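Local coordinates for protein tRNA-5-methyluridine(54) 2-sulfurtransferase (Pyrococcus horikoshii, PDB 3VRH) that catalyses the ATP-dependent 2-thiolation of 5-methyluridine 54 in the T loop of tRNAs, a modification that stabilises tRNA at high temperature, at residues R49-V54 with D149-G154; L77-G82 with R136-K141; N156-A161 with G244-F249. All coordinates share one frame; numbering follows the deposited sequence.

Contact 1: R49-V54 with D149-G154; sequences RILVAV and DAIATG. With BCN (bicine), chain D.
Leu-51 and Ile-151 lie side by side on neighbouring parallel strands at the centre of the PP-loop ATPase sheet, where segments 49-54 and 149-154 pair. Leu-51 N bonds to Ala-150 O at 2.9 Å, almost straight, and Leu-51 O takes Ala-152 N, so one residue grips the partner strand through both of its backbone polar atoms. Shape decides the packing on the face that carries Ile-50, Val-52 and Ala-152. The Ala-152 methyl fits the notch between two branches of the neighbouring strand: its CB lies 4.1 Å from Ile-50 CG2 and equally far from Val-52 CG2. Leu-67 of helix 58-69 packs on both Val-52 and Ala-152. On the other face Leu-51 and Ile-151 only skim each other, and helix 127-145 covers them through Phe-142, Met-139 and Ala-143. Asp-149 ties the two segments at Arg-49: its OD2 accepts Arg-49 N at 3.0 Å, nearly straight (173°), on the anti side and somewhat out of the carboxylate plane, while its own N-H returns a bond to Arg-49 O. CG is anti to the carbonyl carbon (chi1 -60°), which turns OD2 toward the N-H of Arg-49. An alanine here would probably leave Arg-49 N without its acceptor and that end of the pair held by one bond fewer. At the far end bicine O6 gives a 2.8 Å hydrogen bond to Ala-53 O.

Contact 2: L77-G82 with R136-K141; sequences LHINLG and RYIMNK
Ile-79 and Met-139 make the closest touch between segments 77-82 and 136-141, and the contact across these segments is apolar throughout. Ile-79 CD1 comes to 3.6 Å from Met-139 CG, the two side chains crossing at about a right angle. The same methyl meets Ile-138 CG2 at 3.8 Å, so the tip of Ile-79 rests against two successive helix residues. With CG1 anti to the carbonyl carbon and the chain extended beyond it (chi2 164°), Ile-79 reaches from the strand to the helix. Two residues earlier on the same face of the strand, Leu-77 CD2 lies against the helix backbone, 4.1 Å from Met-139 CA. Val-108 and Ile-110 also pack on Ile-138 and continue this apolar layer.

No hydrogen bond crosses between the segments. Asn-80 OD1 accepts Gly-82 N at 2.8 Å, an Asx turn where the strand gives way to loop, and Asn-80 ND2 is held by Glu-91. Strand and helix run at 147°, closer to antiparallel than to perpendicular. A helix laid over the parallel strands of the sheet is the alpha/beta layering of the PP-loop ATPases, and here it borders the nucleotide site: Ile-79 binds ATP, as does Lys-135, just before the helix segment.

Contact 3: N156-A161 with G244-F249; sequences NLDDEA and GTKFNF
Lys-246 reaches across to Asp-158 where helix 245-256 packs against helix 157-169, the two segments meeting at 62° in a helix-helix contact whose first helix follows strand 150-152 of the PP-loop fold. From CB, which points toward the other segment, the lysine chain leaves with CG anti to the carbonyl carbon (chi1 -76°), and CG passes 4.5 Å from the methyl CB of Ala-161. Beyond CG the chain is extended. CD runs past the carboxylate with Asp-158 OD2 at 3.4 Å, and CE is slightly nearer to the same oxygen. At the tip, NZ forms a salt bridge with Asp-158 OD2 at 2.8 Å, approaching nearly along the C-O axis. Asn-236 OD1 of helix 228-241 accepts a second bond from NZ, and the other carboxylate oxygen, Asp-158 OD1, takes Glu-201 N, so both charged groups are tied to further parts of the chain.

Leu-157 adds a separate apolar touch: its CD2 comes nearest to Phe-247 CA, at 4.3 Å. The first turn of helix 157-169 is closed by a capping box, in which Asn-156 OD1 accepts Asp-159 N and Asp-159 OD2 accepts Asn-156 N at 2.9 Å. Phe-249 carries the contact onward to the dimer, where its ring meets that of Trp-171 of the second subunit with planes about 15° apart. Within the chain the Phe-249 ring turns its edge to Ala-161 O, which lies in the ring plane, 3.6 Å from Phe-249 CE2.

In the fold
Contacts 1 and 2 share one sheet, strands 49-53 and 73-80 being neighbours in it, and both halves of contact 2 fall in the chain between the two strands of contact 1. Their centres are 12 Å apart and they touch: Val-54 N lies 2.6 Å from Leu-77 O, and Ala-53 CB packs 3.8 Å from Met-139 CE. Together they line the ATP site, where Ala-53, Ile-79 and Gly-154 bind the nucleotide and bicine sits. Contact 3, its centre 22 Å from that of contact 1, reaches it at this pocket: Asp-159 touches bicine, and its OD2 comes to 4.0 Å from Gly-154 O. Contacts 2 and 3 stay about 12 Å apart at their nearest atoms.

Contact 1: R49-V54 with D149-G154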
loop_
_atom_site.group_PDB
_atom_site.type_symbol
_atom_site.label_atom_id
_atom_site.label_comp_id
_atom_site.label_asym_id
_atom_site.label_seq_id
_atom_site.Cartn_x
_atom_site.Cartn_y
_atom_site.Cartn_z
ATOM N N ARG A 49 -13.566 -25.433 -22.562
ATOM C CA ARG A 49 -12.286 -26.118 -22.649
ATOM C C ARG A 49 -11.232 -25.228 -22.001
ATOM O O ARG A 49 -10.934 -24.148 -22.480
ATOM C CB ARG A 49 -11.927 -26.441 -24.098
ATOM C CG ARG A 49 -10.708 -27.345 -24.224
ATOM C CD ARG A 49 -10.838 -28.328 -25.382
ATOM N NE ARG A 49 -9.530 -28.713 -25.908
ATOM C CZ ARG A 49 -8.922 -28.081 -26.910
ATOM N NH1 ARG A 49 -9.514 -27.039 -27.487
ATOM N NH2 ARG A 49 -7.725 -28.486 -27.333
ATOM N N ILE A 50 -10.688 -25.687 -20.887
ATOM C CA ILE A 50 -9.840 -24.830 -20.072
ATOM C C ILE A 50 -8.380 -25.254 -20.113
ATOM O O ILE A 50 -8.061 -26.440 -20.021
ATOM C CB ILE A 50 -10.332 -24.824 -18.630
ATOM C CG1 ILE A 50 -11.834 -24.511 -18.615
ATOM C CG2 ILE A 50 -9.525 -23.830 -17.808
ATOM C CD1 ILE A 50 -12.598 -25.110 -17.436
ATOM N N LEU A 51 -7.497 -24.275 -20.258
ATOM C CA LEU A 51 -6.070 -24.534 -20.259
ATOM C C LEU A 51 -5.453 -24.045 -18.947
ATOM O O LEU A 51 -5.699 -22.908 -18.539
ATOM C CB LEU A 51 -5.418 -23.815 -21.435
ATOM C CG LEU A 51 -3.903 -24.009 -21.512
ATOM C CD1 LEU A 51 -3.590 -25.440 -21.911
ATOM C CD2 LEU A 51 -3.222 -23.001 -22.442
ATOM N N VAL A 52 -4.677 -24.897 -18.276
ATOM C CA VAL A 52 -3.956 -24.469 -17.062
ATOM C C VAL A 52 -2.454 -24.502 -17.328
ATOM O O VAL A 52 -1.900 -25.531 -17.743
ATOM C CB VAL A 52 -4.283 -25.338 -15.827
ATOM C CG1 VAL A 52 -3.519 -24.835 -14.599
ATOM C CG2 VAL A 52 -5.778 -25.338 -15.553
ATOM N N ALA A 53 -1.805 -23.361 -17.122
ATOM C CA ALA A 53 -0.369 -23.242 -17.363
ATOM C C ALA A 53 0.327 -23.782 -16.150
ATOM O O ALA A 53 0.275 -23.169 -15.093
ATOM C CB ALA A 53 0.025 -21.774 -17.580
ATOM N N VAL A 54 0.972 -24.927 -16.285
ATOM C CA VAL A 54 1.560 -25.569 -15.115
ATOM C C VAL A 54 3.091 -25.418 -15.092
ATOM O O VAL A 54 3.802 -25.960 -15.936
ATOM C CB VAL A 54 1.078 -27.039 -14.974
ATOM C CG1 VAL A 54 -0.440 -27.075 -14.934
ATOM C CG2 VAL A 54 1.533 -27.863 -16.138
ATOM N N ASP A 149 -11.124 -22.022 -24.480
ATOM C CA ASP A 149 -12.052 -20.956 -24.116
ATOM C C ASP A 149 -11.545 -20.093 -22.971
ATOM O O ASP A 149 -12.028 -18.979 -22.764
ATOM C CB ASP A 149 -13.408 -21.541 -23.729
ATOM C CG ASP A 149 -14.030 -22.334 -24.857
ATOM O OD1 ASP A 149 -13.990 -21.856 -26.012
ATOM O OD2 ASP A 149 -14.530 -23.444 -24.593
ATOM N N ALA A 150 -10.580 -20.607 -22.218
ATOM C CA ALA A 150 -10.166 -19.930 -21.003
ATOM C C ALA A 150 -8.812 -20.447 -20.548
ATOM O O ALA A 150 -8.465 -21.606 -20.771
ATOM C CB ALA A 150 -11.201 -20.153 -19.910
ATOM N N ILE A 151 -8.055 -19.569 -19.908
ATOM C CA ILE A 151 -6.812 -19.934 -19.249
ATOM C C ILE A 151 -7.024 -19.703 -17.762
ATOM O O ILE A 151 -7.426 -18.612 -17.347
ATOM C CB ILE A 151 -5.665 -19.041 -19.736
ATOM C CG1 ILE A 151 -5.380 -19.310 -21.206
ATOM C CG2 ILE A 151 -4.425 -19.223 -18.879
ATOM C CD1 ILE A 151 -4.453 -18.313 -21.834
ATOM N N ALA A 152 -6.781 -20.728 -16.958
ATOM C CA ALA A 152 -6.836 -20.581 -15.504
ATOM C C ALA A 152 -5.414 -20.564 -14.936
ATOM O O ALA A 152 -4.601 -21.420 -15.290
ATOM C CB ALA A 152 -7.637 -21.706 -14.889
ATOM N N THR A 153 -5.115 -19.576 -14.084
ATOM C CA THR A 153 -3.830 -19.504 -13.394
ATOM C C THR A 153 -3.998 -19.740 -11.883
ATOM O O THR A 153 -5.115 -19.805 -11.379
ATOM C CB THR A 153 -3.118 -18.170 -13.669
ATOM O OG1 THR A 153 -3.886 -17.105 -13.116
ATOM C CG2 THR A 153 -2.964 -17.939 -15.174
ATOM N N GLY A 154 -2.887 -19.884 -11.173
ATOM C CA GLY A 154 -2.899 -20.328 -9.789
ATOM C C GLY A 154 -2.744 -19.239 -8.728
ATOM O O GLY A 154 -2.602 -19.541 -7.546
HETATM N N1 BCN D . 1.074 -19.624 -11.590
HETATM C C1 BCN D . 0.648 -19.089 -10.233
HETATM C C2 BCN D . 1.454 -17.951 -9.730
HETATM O O21 BCN D . 2.010 -17.207 -10.579
HETATM O O22 BCN D . 1.596 -17.760 -8.502
HETATM C C3 BCN D . 2.098 -20.694 -11.447
HETATM C C4 BCN D . 2.248 -21.402 -10.084
HETATM O O4 BCN D . 2.568 -22.561 -10.003
HETATM C C5 BCN D . -0.089 -20.161 -12.294
HETATM C C6 BCN D . 0.151 -20.453 -13.713
HETATM O O6 BCN D . -0.751 -20.611 -14.466
#

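Contact 2: L77-G82 with R136-K141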
loop_
_atom_site.group_PDB
_atom_site.type_symbol
_atom_site.label_atom_id
_atom_site.label_comp_id
_atom_site.label_asym_id
_atom_site.label_seq_id
_atom_site.Cartn_x
_atom_site.Cartn_y
_atom_site.Cartn_z
ATOM N N LEU A 77 -0.576 -26.910 -19.852
ATOM C CA LEU A 77 0.558 -26.508 -20.658
ATOM C C LEU A 77 1.723 -26.171 -19.742
ATOM O O LEU A 77 1.580 -25.361 -18.822
ATOM C CB LEU A 77 0.211 -25.283 -21.503
ATOM C CG LEU A 77 1.402 -24.540 -22.116
ATOM C CD1 LEU A 77 2.080 -25.391 -23.175
ATOM C CD2 LEU A 77 0.976 -23.191 -22.698
ATOM N N HIS A 78 2.877 -26.784 -19.997
ATOM C CA HIS A 78 4.082 -26.440 -19.265
ATOM C C HIS A 78 5.044 -25.732 -20.178
ATOM O O HIS A 78 5.388 -26.247 -21.236
ATOM C CB HIS A 78 4.767 -27.675 -18.699
ATOM C CG HIS A 78 6.108 -27.388 -18.107
ATOM N ND1 HIS A 78 6.263 -26.706 -16.920
ATOM C CD2 HIS A 78 7.356 -27.678 -18.543
ATOM C CE1 HIS A 78 7.551 -26.592 -16.647
ATOM N NE2 HIS A 78 8.235 -27.181 -17.613
ATOM N N ILE A 79 5.497 -24.557 -19.763
ATOM C CA ILE A 79 6.421 -23.806 -20.583
ATOM C C ILE A 79 7.807 -23.908 -19.973
ATOM O O ILE A 79 8.095 -23.315 -18.928
ATOM C CB ILE A 79 5.974 -22.340 -20.738
ATOM C CG1 ILE A 79 4.631 -22.291 -21.472
ATOM C CG2 ILE A 79 7.048 -21.504 -21.457
ATOM C CD1 ILE A 79 3.907 -20.949 -21.348
ATOM N N ASN A 80 8.643 -24.698 -20.643
ATOM C CA ASN A 80 9.995 -24.999 -20.219
ATOM C C ASN A 80 10.912 -23.812 -20.565
ATOM O O ASN A 80 11.028 -23.422 -21.728
ATOM C CB ASN A 80 10.426 -26.323 -20.880
ATOM C CG ASN A 80 11.865 -26.713 -20.565
ATOM O OD1 ASN A 80 12.768 -25.878 -20.557
ATOM N ND2 ASN A 80 12.080 -27.997 -20.312
ATOM N N LEU A 81 11.551 -23.239 -19.542
ATOM C CA LEU A 81 12.283 -21.970 -19.691
ATOM C C LEU A 81 13.676 -22.144 -20.288
ATOM O O LEU A 81 14.335 -21.171 -20.627
ATOM C CB LEU A 81 12.364 -21.217 -18.355
ATOM C CG LEU A 81 11.031 -21.037 -17.626
ATOM C CD1 LEU A 81 11.205 -20.173 -16.363
ATOM C CD2 LEU A 81 9.982 -20.449 -18.568
ATOM N N GLY A 82 14.121 -23.385 -20.417
ATOM C CA GLY A 82 15.381 -23.656 -21.086
ATOM C C GLY A 82 16.630 -23.305 -20.287
ATOM O O GLY A 82 17.686 -22.979 -20.845
ATOM N N ARG A 136 3.667 -15.251 -20.836
ATOM C CA ARG A 136 2.287 -14.787 -20.967
ATOM C C ARG A 136 1.863 -14.861 -22.428
ATOM O O ARG A 136 0.733 -15.211 -22.735
ATOM C CB ARG A 136 2.107 -13.349 -20.426
ATOM C CG ARG A 136 1.715 -13.288 -18.921
ATOM C CD ARG A 136 1.464 -11.860 -18.379
ATOM N NE ARG A 136 2.641 -10.995 -18.521
ATOM C CZ ARG A 136 3.670 -10.975 -17.674
ATOM N NH1 ARG A 136 3.680 -11.777 -16.615
ATOM N NH2 ARG A 136 4.699 -10.166 -17.886
ATOM N N TYR A 137 2.786 -14.532 -23.318
ATOM C CA TYR A 137 2.494 -14.529 -24.739
ATOM C C TYR A 137 2.218 -15.945 -25.218
ATOM O O TYR A 137 1.241 -16.195 -25.931
ATOM C CB TYR A 137 3.658 -13.945 -25.542
ATOM C CG TYR A 137 3.441 -14.032 -27.050
ATOM C CD1 TYR A 137 3.905 -15.118 -27.776
ATOM C CD2 TYR A 137 2.775 -13.021 -27.743
ATOM C CE1 TYR A 137 3.705 -15.207 -29.144
ATOM C CE2 TYR A 137 2.586 -13.094 -29.107
ATOM C CZ TYR A 137 3.052 -14.202 -29.803
ATOM O OH TYR A 137 2.868 -14.297 -31.162
ATOM N N ILE A 138 3.095 -16.863 -24.828
ATOM C CA ILE A 138 2.979 -18.252 -25.268
ATOM C C ILE A 138 1.709 -18.895 -24.728
ATOM O O ILE A 138 1.041 -19.634 -25.442
ATOM C CB ILE A 138 4.207 -19.084 -24.862
ATOM C CG1 ILE A 138 5.446 -18.601 -25.616
ATOM C CG2 ILE A 138 3.966 -20.576 -25.137
ATOM C CD1 ILE A 138 6.734 -19.352 -25.260
ATOM N N MET A 139 1.377 -18.603 -23.467
ATOM C CA MET A 139 0.170 -19.147 -22.854
ATOM C C MET A 139 -1.031 -18.720 -23.675
ATOM O O MET A 139 -1.903 -19.526 -23.984
ATOM C CB MET A 139 -0.036 -18.638 -21.421
ATOM C CG MET A 139 0.862 -19.245 -20.362
ATOM S SD MET A 139 0.759 -18.214 -18.880
ATOM C CE MET A 139 -0.999 -18.267 -18.589
ATOM N N ASN A 140 -1.070 -17.436 -24.010
ATOM C CA ASN A 140 -2.206 -16.913 -24.732
ATOM C C ASN A 140 -2.274 -17.401 -26.173
ATOM O O ASN A 140 -3.326 -17.801 -26.620
ATOM C CB ASN A 140 -2.258 -15.386 -24.670
ATOM C CG ASN A 140 -3.469 -14.829 -25.401
ATOM O OD1 ASN A 140 -4.601 -14.940 -24.939
ATOM N ND2 ASN A 140 -3.229 -14.236 -26.544
ATOM N N LYS A 141 -1.162 -17.366 -26.898
ATOM C CA LYS A 141 -1.190 -17.818 -28.287
ATOM C C LYS A 141 -1.445 -19.323 -28.412
ATOM O O LYS A 141 -2.050 -19.765 -29.387
ATOM C CB LYS A 141 0.076 -17.422 -29.057
ATOM C CG LYS A 141 -0.065 -17.652 -30.566
ATOM C CD LYS A 141 0.983 -16.925 -31.390
ATOM C CE LYS A 141 0.528 -16.810 -32.844
ATOM N NZ LYS A 141 -0.059 -18.104 -33.336
#

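Contact 3: N156-A161 with G244-F249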
loop_
_atom_site.group_PDB
_atom_site.type_symbol
_atom_site.label_atom_id
_atom_site.label_comp_id
_atom_site.label_asym_id
_atom_site.label_seq_id
_atom_site.Cartn_x
_atom_site.Cartn_y
_atom_site.Cartn_z
ATOM N N ASN A 156 -3.267 -16.926 -5.896
ATOM C CA ASN A 156 -4.137 -17.049 -4.742
ATOM C C ASN A 156 -4.259 -15.699 -4.036
ATOM O O ASN A 156 -3.732 -14.690 -4.523
ATOM C CB ASN A 156 -3.616 -18.158 -3.805
ATOM C CG ASN A 156 -2.224 -17.854 -3.256
ATOM O OD1 ASN A 156 -1.972 -16.757 -2.741
ATOM N ND2 ASN A 156 -1.313 -18.818 -3.373
ATOM N N LEU A 157 -4.940 -15.674 -2.895
ATOM C CA LEU A 157 -5.215 -14.405 -2.221
ATOM C C LEU A 157 -3.926 -13.646 -1.900
ATOM O O LEU A 157 -3.842 -12.428 -2.121
ATOM C CB LEU A 157 -6.038 -14.627 -0.950
ATOM C CG LEU A 157 -6.478 -13.360 -0.211
ATOM C CD1 LEU A 157 -7.332 -12.468 -1.114
ATOM C CD2 LEU A 157 -7.246 -13.729 1.041
ATOM N N ASP A 158 -2.928 -14.370 -1.393
ATOM C CA ASP A 158 -1.633 -13.777 -1.049
ATOM C C ASP A 158 -0.903 -13.195 -2.256
ATOM O O ASP A 158 -0.268 -12.144 -2.157
ATOM C CB ASP A 158 -0.740 -14.773 -0.300
ATOM C CG ASP A 158 -1.343 -15.214 1.028
ATOM O OD1 ASP A 158 -2.093 -16.204 1.060
ATOM O OD2 ASP A 158 -1.069 -14.567 2.054
ATOM N N ASP A 159 -1.006 -13.860 -3.397
ATOM C CA ASP A 159 -0.461 -13.303 -4.635
ATOM C C ASP A 159 -1.118 -11.988 -5.017
ATOM O O ASP A 159 -0.420 -11.009 -5.299
ATOM C CB ASP A 159 -0.577 -14.301 -5.787
ATOM C CG ASP A 159 0.154 -15.587 -5.491
ATOM O OD1 ASP A 159 1.291 -15.477 -4.996
ATOM O OD2 ASP A 159 -0.412 -16.688 -5.700
ATOM N N GLU A 160 -2.453 -11.963 -5.049
ATOM C CA GLU A 160 -3.173 -10.736 -5.385
ATOM C C GLU A 160 -2.791 -9.595 -4.420
ATOM O O GLU A 160 -2.520 -8.480 -4.852
ATOM C CB GLU A 160 -4.689 -10.955 -5.368
ATOM C CG GLU A 160 -5.530 -9.706 -5.773
ATOM C CD GLU A 160 -5.572 -9.458 -7.292
ATOM O OE1 GLU A 160 -4.649 -9.917 -8.000
ATOM O OE2 GLU A 160 -6.539 -8.816 -7.780
ATOM N N ALA A 161 -2.741 -9.902 -3.124
ATOM C CA ALA A 161 -2.447 -8.907 -2.100
ATOM C C ALA A 161 -1.048 -8.300 -2.283
ATOM O O ALA A 161 -0.889 -7.074 -2.288
ATOM C CB ALA A 161 -2.600 -9.508 -0.696
ATOM N N GLY A 244 -7.312 -10.526 9.154
ATOM C CA GLY A 244 -8.338 -9.951 8.309
ATOM C C GLY A 244 -7.799 -8.859 7.400
ATOM O O GLY A 244 -8.508 -8.346 6.549
ATOM N N THR A 245 -6.532 -8.512 7.571
ATOM C CA THR A 245 -5.935 -7.424 6.797
ATOM C C THR A 245 -5.887 -7.725 5.300
ATOM O O THR A 245 -6.315 -6.901 4.483
ATOM C CB THR A 245 -4.522 -7.080 7.318
ATOM O OG1 THR A 245 -4.626 -6.481 8.616
ATOM C CG2 THR A 245 -3.808 -6.110 6.375
ATOM N N LYS A 246 -5.383 -8.905 4.943
ATOM C CA LYS A 246 -5.184 -9.232 3.530
ATOM C C LYS A 246 -6.504 -9.243 2.779
ATOM O O LYS A 246 -6.621 -8.698 1.680
ATOM C CB LYS A 246 -4.500 -10.590 3.365
ATOM C CG LYS A 246 -3.009 -10.632 3.638
ATOM C CD LYS A 246 -2.579 -12.086 3.814
ATOM C CE LYS A 246 -1.136 -12.227 4.251
ATOM N NZ LYS A 246 -0.832 -13.622 4.727
ATOM N N PHE A 247 -7.497 -9.890 3.374
ATOM C CA PHE A 247 -8.790 -10.033 2.737
ATOM C C PHE A 247 -9.421 -8.652 2.563
ATOM O O PHE A 247 -9.955 -8.311 1.497
ATOM C CB PHE A 247 -9.695 -10.918 3.598
ATOM C CG PHE A 247 -11.073 -11.119 3.019
ATOM C CD1 PHE A 247 -12.101 -10.231 3.303
ATOM C CD2 PHE A 247 -11.334 -12.192 2.166
ATOM C CE1 PHE A 247 -13.365 -10.405 2.759
ATOM C CE2 PHE A 247 -12.607 -12.373 1.624
ATOM C CZ PHE A 247 -13.620 -11.477 1.924
ATOM N N ASN A 248 -9.373 -7.867 3.634
ATOM C CA ASN A 248 -9.950 -6.528 3.660
ATOM C C ASN A 248 -9.338 -5.634 2.578
ATOM O O ASN A 248 -10.045 -4.919 1.874
ATOM C CB ASN A 248 -9.775 -5.931 5.064
ATOM C CG ASN A 248 -10.392 -4.558 5.202
ATOM O OD1 ASN A 248 -11.582 -4.365 4.955
ATOM N ND2 ASN A 248 -9.583 -3.596 5.613
ATOM N N PHE A 249 -8.018 -5.716 2.441
ATOM C CA PHE A 249 -7.286 -5.000 1.395
ATOM C C PHE A 249 -7.790 -5.333 -0.007
ATOM O O PHE A 249 -8.041 -4.428 -0.822
ATOM C CB PHE A 249 -5.799 -5.351 1.513
ATOM C CG PHE A 249 -4.903 -4.572 0.598
ATOM C CD1 PHE A 249 -5.130 -3.212 0.359
ATOM C CD2 PHE A 249 -3.791 -5.185 0.005
ATOM C CE1 PHE A 249 -4.284 -2.495 -0.455
ATOM C CE2 PHE A 249 -2.933 -4.456 -0.831
ATOM C CZ PHE A 249 -3.182 -3.111 -1.048
#